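Local coordinates for alginate lyase (Chitinophaga sp. MD30, PDB 6KCW), which cleaves alginate as a bacterial polysaccharide lyase of family 36, at residues Gly105-Met119 / Phe130-Tyr143. Residues are numbered along the deposited sequence; the frame is centred on the assembly and turned at random.
Sequences GDPGWDGNGGTLRMM and FQPYIYHKDQPGQY. With PO4 (phosphate ion), chain B.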
ATOM      1  N   GLY A 105       4.394   3.365  14.786  1.00 51.97           N
ATOM      2  CA  GLY A 105       4.746   2.452  15.850  1.00 52.12           C
ATOM      3  C   GLY A 105       3.525   2.052  16.643  1.00 48.08           C
ATOM      4  O   GLY A 105       3.636   1.658  17.801  1.00 43.89           O
ATOM      5  N   ASP A 106       2.344   2.153  16.034  1.00 50.62           N
ATOM      6  CA  ASP A 106       1.096   1.989  16.773  1.00 50.17           C
ATOM      7  C   ASP A 106       0.454   0.658  16.406  1.00 47.66           C
ATOM      8  O   ASP A 106      -0.309   0.581  15.436  1.00 40.46           O
ATOM      9  CB  ASP A 106       0.146   3.151  16.482  1.00 48.86           C
ATOM     10  CG  ASP A 106      -0.890   3.339  17.573  1.00 49.54           C
ATOM     11  OD1 ASP A 106      -1.243   2.342  18.261  1.00 44.53           O
ATOM     12  OD2 ASP A 106      -1.331   4.501  17.739  1.00 50.31           O
ATOM     13  N   PRO A 107       0.695  -0.404  17.175  1.00 44.31           N
ATOM     14  CA  PRO A 107       0.180  -1.721  16.803  1.00 39.27           C
ATOM     15  C   PRO A 107      -1.329  -1.807  16.978  1.00 38.92           C
ATOM     16  O   PRO A 107      -1.955  -1.047  17.721  1.00 38.20           O
ATOM     17  CB  PRO A 107       0.907  -2.663  17.769  1.00 39.28           C
ATOM     18  CG  PRO A 107       1.095  -1.828  18.991  1.00 38.14           C
ATOM     19  CD  PRO A 107       1.347  -0.419  18.496  1.00 43.22           C
ATOM     20  N   GLY A 108      -1.915  -2.763  16.258  1.00 42.63           N
ATOM     21  CA  GLY A 108      -3.338  -3.031  16.355  1.00 42.91           C
ATOM     22  C   GLY A 108      -3.782  -3.643  17.673  1.00 38.88           C
ATOM     23  O   GLY A 108      -4.934  -4.063  17.794  1.00 40.59           O
ATOM     24  N   TRP A 109      -2.892  -3.675  18.675  1.00 40.36           N
ATOM     25  CA  TRP A 109      -3.197  -4.353  19.936  1.00 38.94           C
ATOM     26  C   TRP A 109      -4.397  -3.747  20.654  1.00 38.20           C
ATOM     27  O   TRP A 109      -5.073  -4.450  21.418  1.00 40.17           O
ATOM     28  CB  TRP A 109      -1.984  -4.322  20.858  1.00 35.75           C
ATOM     29  CG  TRP A 109      -0.810  -5.049  20.320  1.00 37.36           C
ATOM     30  CD1 TRP A 109      -0.822  -6.046  19.398  1.00 37.70           C
ATOM     31  CD2 TRP A 109       0.566  -4.840  20.671  1.00 37.35           C
ATOM     32  NE1 TRP A 109       0.459  -6.478  19.151  1.00 39.73           N
ATOM     33  CE2 TRP A 109       1.330  -5.748  19.917  1.00 40.78           C
ATOM     34  CE3 TRP A 109       1.224  -3.978  21.553  1.00 37.89           C
ATOM     35  CZ2 TRP A 109       2.721  -5.817  20.017  1.00 41.13           C
ATOM     36  CZ3 TRP A 109       2.602  -4.045  21.637  1.00 38.80           C
ATOM     37  CH2 TRP A 109       3.332  -4.960  20.881  1.00 37.74           C
ATOM     38  N   ASP A 110      -4.680  -2.459  20.445  1.00 36.10           N
ATOM     39  CA  ASP A 110      -5.806  -1.850  21.142  1.00 34.85           C
ATOM     40  C   ASP A 110      -7.141  -2.210  20.515  1.00 35.61           C
ATOM     41  O   ASP A 110      -8.172  -1.697  20.956  1.00 35.88           O
ATOM     42  CB  ASP A 110      -5.640  -0.320  21.226  1.00 41.69           C
ATOM     43  CG  ASP A 110      -5.785   0.389  19.878  1.00 42.29           C
ATOM     44  OD1 ASP A 110      -5.873  -0.296  18.843  1.00 36.01           O
ATOM     45  OD2 ASP A 110      -5.775   1.652  19.861  1.00 51.97           O
ATOM     46  N   GLY A 111      -7.137  -3.074  19.498  1.00 39.27           N
ATOM     47  CA  GLY A 111      -8.360  -3.609  18.933  1.00 33.88           C
ATOM     48  C   GLY A 111      -9.193  -2.627  18.142  1.00 40.85           C
ATOM     49  O   GLY A 111     -10.360  -2.923  17.848  1.00 44.08           O
ATOM     50  N   ASN A 112      -8.618  -1.481  17.760  1.00 36.86           N
ATOM     51  CA  ASN A 112      -9.343  -0.378  17.143  1.00 37.03           C
ATOM     52  C   ASN A 112      -8.961  -0.128  15.688  1.00 38.54           C
ATOM     53  O   ASN A 112      -9.476   0.822  15.090  1.00 38.35           O
ATOM     54  CB  ASN A 112      -9.116   0.929  17.941  1.00 42.02           C
ATOM     55  CG  ASN A 112      -9.665   0.867  19.363  1.00 41.79           C
ATOM     56  OD1 ASN A 112     -10.636   0.169  19.637  1.00 40.34           O
ATOM     57  ND2 ASN A 112      -9.045   1.614  20.271  1.00 43.93           N
ATOM     58  N   GLY A 113      -8.058  -0.907  15.109  1.00 38.01           N
ATOM     59  CA  GLY A 113      -7.774  -0.732  13.695  1.00 40.09           C
ATOM     60  C   GLY A 113      -6.502  -1.425  13.271  1.00 39.84           C
ATOM     61  O   GLY A 113      -5.743  -1.956  14.082  1.00 41.24           O
ATOM     62  N   GLY A 114      -6.286  -1.418  11.957  1.00 40.46           N
ATOM     63  CA  GLY A 114      -5.062  -1.927  11.364  1.00 41.04           C
ATOM     64  C   GLY A 114      -4.977  -1.479   9.923  1.00 35.99           C
ATOM     65  O   GLY A 114      -5.818  -0.716   9.445  1.00 36.11           O
ATOM     66  N   THR A 115      -3.934  -1.950   9.234  1.00 38.06           N
ATOM     67  CA  THR A 115      -3.784  -1.722   7.796  1.00 38.68           C
ATOM     68  C   THR A 115      -3.255  -2.967   7.100  1.00 38.24           C
ATOM     69  O   THR A 115      -2.536  -3.780   7.688  1.00 35.88           O
ATOM     70  CB  THR A 115      -2.830  -0.575   7.447  1.00 35.67           C
ATOM     71  OG1 THR A 115      -1.597  -0.745   8.160  1.00 38.33           O
ATOM     72  CG2 THR A 115      -3.460   0.774   7.736  1.00 36.27           C
ATOM     73  N   LEU A 116      -3.607  -3.087   5.817  1.00 38.66           N
ATOM     74  CA  LEU A 116      -3.029  -4.058   4.899  1.00 33.56           C
ATOM     75  C   LEU A 116      -2.276  -3.222   3.864  1.00 37.39           C
ATOM     76  O   LEU A 116      -2.893  -2.620   2.983  1.00 35.74           O
ATOM     77  CB  LEU A 116      -4.121  -4.929   4.272  1.00 36.94           C
ATOM     78  CG  LEU A 116      -3.860  -6.334   3.695  1.00 35.82           C
ATOM     79  CD1 LEU A 116      -5.143  -6.924   3.121  1.00 32.88           C
ATOM     80  CD2 LEU A 116      -2.757  -6.317   2.632  1.00 37.16           C
ATOM     81  N   ARG A 117      -0.952  -3.149   3.992  1.00 35.65           N
ATOM     82  CA  ARG A 117      -0.102  -2.502   2.995  1.00 36.07           C
ATOM     83  C   ARG A 117       0.996  -3.470   2.575  1.00 37.66           C
ATOM     84  O   ARG A 117       1.083  -4.602   3.067  1.00 36.14           O
ATOM     85  CB  ARG A 117       0.513  -1.189   3.516  1.00 36.42           C
ATOM     86  CG  ARG A 117      -0.513  -0.121   3.844  1.00 36.37           C
ATOM     87  CD  ARG A 117       0.112   1.082   4.568  1.00 40.21           C
ATOM     88  NE  ARG A 117       0.951   0.678   5.687  1.00 34.45           N
ATOM     89  CZ  ARG A 117       1.781   1.494   6.328  1.00 38.98           C
ATOM     90  NH1 ARG A 117       1.885   2.769   5.978  1.00 37.90           N
ATOM     91  NH2 ARG A 117       2.514   1.032   7.327  1.00 39.84           N
ATOM     92  N   MET A 118       1.843  -3.013   1.650  1.00 39.78           N
ATOM     93  CA  MET A 118       2.911  -3.834   1.102  1.00 39.76           C
ATOM     94  C   MET A 118       4.198  -3.026   1.058  1.00 38.05           C
ATOM     95  O   MET A 118       4.177  -1.805   0.862  1.00 37.51           O
ATOM     96  CB  MET A 118       2.567  -4.359  -0.318  1.00 38.70           C
ATOM     97  CG  MET A 118       3.561  -5.399  -0.864  1.00 38.01           C
ATOM     98  SD  MET A 118       3.136  -6.089  -2.484  1.00 41.97           S
ATOM     99  CE  MET A 118       3.379  -4.640  -3.535  1.00 37.80           C
ATOM    100  N   MET A 119       5.321  -3.721   1.238  1.00 35.98           N
ATOM    101  CA  MET A 119       6.634  -3.097   1.212  1.00 40.02           C
ATOM    102  C   MET A 119       7.544  -3.826   0.237  1.00 41.37           C
ATOM    103  O   MET A 119       7.320  -4.988  -0.107  1.00 40.86           O
ATOM    104  CB  MET A 119       7.307  -3.106   2.586  1.00 38.45           C
ATOM    105  CG  MET A 119       6.601  -2.323   3.651  1.00 37.65           C
ATOM    106  SD  MET A 119       7.631  -2.290   5.130  1.00 41.66           S
ATOM    107  CE  MET A 119       9.146  -1.496   4.592  1.00 35.61           C
ATOM    108  N   PHE A 130       9.279  -8.216  -2.237  1.00 44.53           N
ATOM    109  CA  PHE A 130       8.034  -7.707  -1.688  1.00 41.95           C
ATOM    110  C   PHE A 130       7.731  -8.431  -0.376  1.00 41.46           C
ATOM    111  O   PHE A 130       8.229  -9.528  -0.117  1.00 39.35           O
ATOM    112  CB  PHE A 130       6.883  -7.898  -2.689  1.00 41.66           C
ATOM    113  CG  PHE A 130       6.922  -6.954  -3.864  1.00 39.11           C
ATOM    114  CD1 PHE A 130       6.798  -5.583  -3.673  1.00 37.41           C
ATOM    115  CD2 PHE A 130       7.062  -7.434  -5.154  1.00 40.76           C
ATOM    116  CE1 PHE A 130       6.827  -4.703  -4.733  1.00 34.54           C
ATOM    117  CE2 PHE A 130       7.084  -6.553  -6.236  1.00 42.43           C
ATOM    118  CZ  PHE A 130       6.971  -5.175  -6.013  1.00 38.29           C
ATOM    119  N   GLN A 131       6.924  -7.793   0.475  1.00 41.53           N
ATOM    120  CA  GLN A 131       6.551  -8.442   1.724  1.00 39.98           C
ATOM    121  C   GLN A 131       5.274  -7.798   2.220  1.00 39.62           C
ATOM    122  O   GLN A 131       5.146  -6.568   2.153  1.00 41.80           O
ATOM    123  CB  GLN A 131       7.653  -8.334   2.794  1.00 36.34           C
ATOM    124  CG  GLN A 131       7.790  -6.950   3.473  1.00 41.52           C
ATOM    125  CD  GLN A 131       8.891  -6.882   4.544  1.00 40.43           C
ATOM    126  OE1 GLN A 131       9.729  -7.782   4.655  1.00 43.25           O
ATOM    127  NE2 GLN A 131       8.883  -5.810   5.337  1.00 39.17           N
ATOM    128  N   PRO A 132       4.310  -8.573   2.701  1.00 38.56           N
ATOM    129  CA  PRO A 132       3.178  -7.973   3.406  1.00 38.82           C
ATOM    130  C   PRO A 132       3.678  -7.138   4.574  1.00 39.47           C
ATOM    131  O   PRO A 132       4.781  -7.333   5.088  1.00 40.53           O
ATOM    132  CB  PRO A 132       2.369  -9.181   3.902  1.00 40.30           C
ATOM    133  CG  PRO A 132       2.909 -10.370   3.141  1.00 41.34           C
ATOM    134  CD  PRO A 132       4.318 -10.043   2.773  1.00 41.22           C
ATOM    135  N   TYR A 133       2.842  -6.193   4.994  1.00 37.50           N
ATOM    136  CA  TYR A 133       3.182  -5.306   6.106  1.00 37.78           C
ATOM    137  C   TYR A 133       1.862  -4.931   6.784  1.00 36.55           C
ATOM    138  O   TYR A 133       1.251  -3.913   6.460  1.00 39.33           O
ATOM    139  CB  TYR A 133       3.950  -4.081   5.630  1.00 36.05           C
ATOM    140  CG  TYR A 133       4.694  -3.407   6.748  1.00 40.58           C
ATOM    141  CD1 TYR A 133       5.828  -3.995   7.293  1.00 41.14           C
ATOM    142  CD2 TYR A 133       4.256  -2.204   7.281  1.00 40.67           C
ATOM    143  CE1 TYR A 133       6.512  -3.410   8.321  1.00 41.39           C
ATOM    144  CE2 TYR A 133       4.939  -1.605   8.316  1.00 44.00           C
ATOM    145  CZ  TYR A 133       6.070  -2.212   8.830  1.00 44.31           C
ATOM    146  OH  TYR A 133       6.757  -1.630   9.869  1.00 45.79           O
ATOM    147  N   ILE A 134       1.431  -5.773   7.715  1.00 37.86           N
ATOM    148  CA  ILE A 134       0.072  -5.733   8.239  1.00 37.18           C
ATOM    149  C   ILE A 134       0.116  -5.336   9.711  1.00 38.80           C
ATOM    150  O   ILE A 134       0.803  -5.974  10.518  1.00 35.28           O
ATOM    151  CB  ILE A 134      -0.635  -7.085   8.060  1.00 37.36           C
ATOM    152  CG1 ILE A 134      -0.388  -7.636   6.659  1.00 35.82           C
ATOM    153  CG2 ILE A 134      -2.125  -6.933   8.225  1.00 36.37           C
ATOM    154  CD1 ILE A 134      -0.784  -6.683   5.588  1.00 38.46           C
ATOM    155  N   TYR A 135      -0.586  -4.261  10.054  1.00 39.29           N
ATOM    156  CA  TYR A 135      -0.959  -4.011  11.437  1.00 41.69           C
ATOM    157  C   TYR A 135      -2.324  -4.650  11.632  1.00 40.21           C
ATOM    158  O   TYR A 135      -3.199  -4.523  10.768  1.00 36.24           O
ATOM    159  CB  TYR A 135      -0.997  -2.510  11.765  1.00 40.97           C
ATOM    160  CG  TYR A 135       0.359  -1.816  11.738  1.00 39.88           C
ATOM    161  CD1 TYR A 135       0.952  -1.476  10.535  1.00 40.37           C
ATOM    162  CD2 TYR A 135       1.031  -1.477  12.917  1.00 40.12           C
ATOM    163  CE1 TYR A 135       2.181  -0.843  10.484  1.00 37.04           C
ATOM    164  CE2 TYR A 135       2.275  -0.837  12.877  1.00 41.82           C
ATOM    165  CZ  TYR A 135       2.845  -0.526  11.648  1.00 43.52           C
ATOM    166  OH  TYR A 135       4.078   0.107  11.548  1.00 47.16           O
ATOM    167  N   HIS A 136      -2.483  -5.382  12.731  1.00 39.70           N
ATOM    168  CA  HIS A 136      -3.746  -6.029  13.056  1.00 36.44           C
ATOM    169  C   HIS A 136      -3.762  -6.340  14.550  1.00 41.41           C
ATOM    170  O   HIS A 136      -2.803  -6.061  15.281  1.00 39.40           O
ATOM    171  CB  HIS A 136      -3.948  -7.287  12.225  1.00 34.34           C
ATOM    172  CG  HIS A 136      -2.837  -8.274  12.370  1.00 36.01           C
ATOM    173  ND1 HIS A 136      -2.990  -9.472  13.033  1.00 35.05           N
ATOM    174  CD2 HIS A 136      -1.553  -8.240  11.942  1.00 34.54           C
ATOM    175  CE1 HIS A 136      -1.847 -10.136  13.005  1.00 36.86           C
ATOM    176  NE2 HIS A 136      -0.959  -9.411  12.350  1.00 35.86           N
ATOM    177  N   LYS A 137      -4.874  -6.931  14.994  1.00 37.57           N
ATOM    178  CA  LYS A 137      -5.115  -7.092  16.419  1.00 37.61           C
ATOM    179  C   LYS A 137      -4.062  -7.968  17.075  1.00 38.44           C
ATOM    180  O   LYS A 137      -3.763  -7.799  18.264  1.00 43.09           O
ATOM    181  CB  LYS A 137      -6.506  -7.681  16.644  1.00 38.47           C
ATOM    182  CG  LYS A 137      -6.790  -8.045  18.079  1.00 40.07           C
ATOM    183  CD  LYS A 137      -7.056  -6.820  18.901  1.00 38.55           C
ATOM    184  CE  LYS A 137      -7.100  -7.168  20.358  1.00 41.17           C
ATOM    185  NZ  LYS A 137      -5.693  -7.418  20.816  1.00 42.28           N
ATOM    186  N   ASP A 138      -3.477  -8.895  16.320  1.00 36.08           N
ATOM    187  CA  ASP A 138      -2.611  -9.914  16.901  1.00 39.42           C
ATOM    188  C   ASP A 138      -1.199  -9.873  16.329  1.00 42.35           C
ATOM    189  O   ASP A 138      -0.474 -10.870  16.432  1.00 41.48           O
ATOM    190  CB  ASP A 138      -3.221 -11.306  16.709  1.00 42.05           C
ATOM    191  CG  ASP A 138      -4.599 -11.432  17.335  1.00 39.93           C
ATOM    192  OD1 ASP A 138      -4.680 -11.415  18.581  1.00 46.13           O
ATOM    193  OD2 ASP A 138      -5.594 -11.559  16.581  1.00 37.98           O
ATOM    194  N   GLN A 139      -0.790  -8.750  15.731  1.00 36.37           N
ATOM    195  CA  GLN A 139       0.573  -8.648  15.238  1.00 36.71           C
ATOM    196  C   GLN A 139       1.554  -8.948  16.369  1.00 40.13           C
ATOM    197  O   GLN A 139       1.306  -8.578  17.528  1.00 40.65           O
ATOM    198  CB  GLN A 139       0.840  -7.257  14.648  1.00 38.48           C
ATOM    199  CG  GLN A 139       0.745  -6.119  15.644  1.00 33.50           C
ATOM    200  CD  GLN A 139       0.704  -4.764  14.978  1.00 36.37           C
ATOM    201  OE1 GLN A 139      -0.369  -4.211  14.735  1.00 35.71           O
ATOM    202  NE2 GLN A 139       1.876  -4.215  14.679  1.00 36.32           N
ATOM    203  N   PRO A 140       2.639  -9.634  16.090  1.00 39.41           N
ATOM    204  CA  PRO A 140       3.559 -10.036  17.157  1.00 42.17           C
ATOM    205  C   PRO A 140       4.451  -8.911  17.633  1.00 42.57           C
ATOM    206  O   PRO A 140       4.912  -8.924  18.771  1.00 45.50           O
ATOM    207  CB  PRO A 140       4.383 -11.142  16.491  1.00 46.68           C
ATOM    208  CG  PRO A 140       4.401 -10.750  15.058  1.00 45.14           C
ATOM    209  CD  PRO A 140       3.033 -10.194  14.791  1.00 43.31           C
ATOM    210  N   GLY A 141       4.735  -7.951  16.755  1.00 50.31           N
ATOM    211  CA  GLY A 141       5.599  -6.842  17.071  1.00 42.75           C
ATOM    212  C   GLY A 141       4.845  -5.523  17.069  1.00 46.42           C
ATOM    213  O   GLY A 141       3.674  -5.432  16.710  1.00 48.94           O
ATOM    214  N   GLN A 142       5.561  -4.483  17.483  1.00 45.02           N
ATOM    215  CA  GLN A 142       4.954  -3.166  17.555  1.00 45.43           C
ATOM    216  C   GLN A 142       4.812  -2.553  16.173  1.00 43.30           C
ATOM    217  O   GLN A 142       3.921  -1.724  15.950  1.00 41.07           O
ATOM    218  CB  GLN A 142       5.792  -2.273  18.469  1.00 44.47           C
ATOM    219  CG  GLN A 142       5.333  -0.842  18.538  1.00 46.40           C
ATOM    220  CD  GLN A 142       6.168  -0.003  19.508  1.00 48.38           C
ATOM    221  OE1 GLN A 142       5.902   1.182  19.685  1.00 45.84           O
ATOM    222  NE2 GLN A 142       7.174  -0.605  20.122  1.00 42.86           N
ATOM    223  N   TYR A 143       5.660  -2.965  15.235  1.00 47.47           N
ATOM    224  CA  TYR A 143       5.608  -2.513  13.855  1.00 46.72           C
ATOM    225  C   TYR A 143       4.956  -3.593  12.992  1.00 40.83           C
ATOM    226  O   TYR A 143       4.367  -4.548  13.493  1.00 40.47           O
ATOM    227  CB  TYR A 143       7.015  -2.133  13.382  1.00 45.05           C
ATOM    228  CG  TYR A 143       7.571  -0.928  14.117  1.00 48.45           C
ATOM    229  CD1 TYR A 143       8.199  -1.069  15.355  1.00 53.99           C
ATOM    230  CD2 TYR A 143       7.447   0.359  13.591  1.00 45.56           C
ATOM    231  CE1 TYR A 143       8.700   0.039  16.042  1.00 47.56           C
ATOM    232  CE2 TYR A 143       7.942   1.464  14.269  1.00 49.63           C
ATOM    233  CZ  TYR A 143       8.565   1.294  15.497  1.00 50.38           C
ATOM    234  OH  TYR A 143       9.067   2.379  16.183  1.00 60.83           O
TER
HETATM  235  P   PO4 B 301       5.534   1.887  10.030  1.00 52.18           P
HETATM  236  O1  PO4 B 301       4.654   2.686   9.102  1.00 47.76           O
HETATM  237  O2  PO4 B 301       6.035   2.791  11.137  1.00 51.56           O
HETATM  238  O3  PO4 B 301       6.766   1.382   9.312  1.00 40.60           O
HETATM  239  O4  PO4 B 301       4.721   0.745  10.658  1.00 54.74           O
HETATM  240  O   HOH W   1       0.629  -1.598   7.309  1.00 30.00           O
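R117, Y133 and Y135 meet a phosphate on one face of hairpin 113-122/128-135, part of an antiparallel sheet in this concanavalin-clan family. R117 NH2 gives a nearly straight hydrogen bond (170°) to phosphate O1, 3.2 Å away, in the guanidinium plane. K91 NZ is also hydrogen-bonded to the phosphate. Y135 OH is modelled an implausible 1.3 Å from phosphate O4, so the exact phosphate pose is doubtful. Subject to that doubt, Y133 OH lies 3.2 Å from phosphate O4. R117 bends at chi3 (-49°), which turns its guanidinium toward the tyrosines; NH2 lies at the edge of the Y133 ring. One ring face of Y133 carries M119 SD, 3.3 Å from CD1, a Met-aromatic contact. A water accepts from R117 NE, donates to Y133 O and bonds T115 OG1, itself hydrogen-bonded to N102 O. H212 holds R117 NH1, and G144 N pairs with Y133 OH. On the other face, I134 CD1 packs 3.6 Å from L116 CD2. Further out, Q139 OE1 accepts from G108 N (2.6 Å) and H136 N, from opposite sides of the amide plane. W109 NE1 donates to Q139 O. The phosphate probably came from the crystallisation liquor. R117 and K91 are consistent with an anion-binding surface for an acidic polysaccharide.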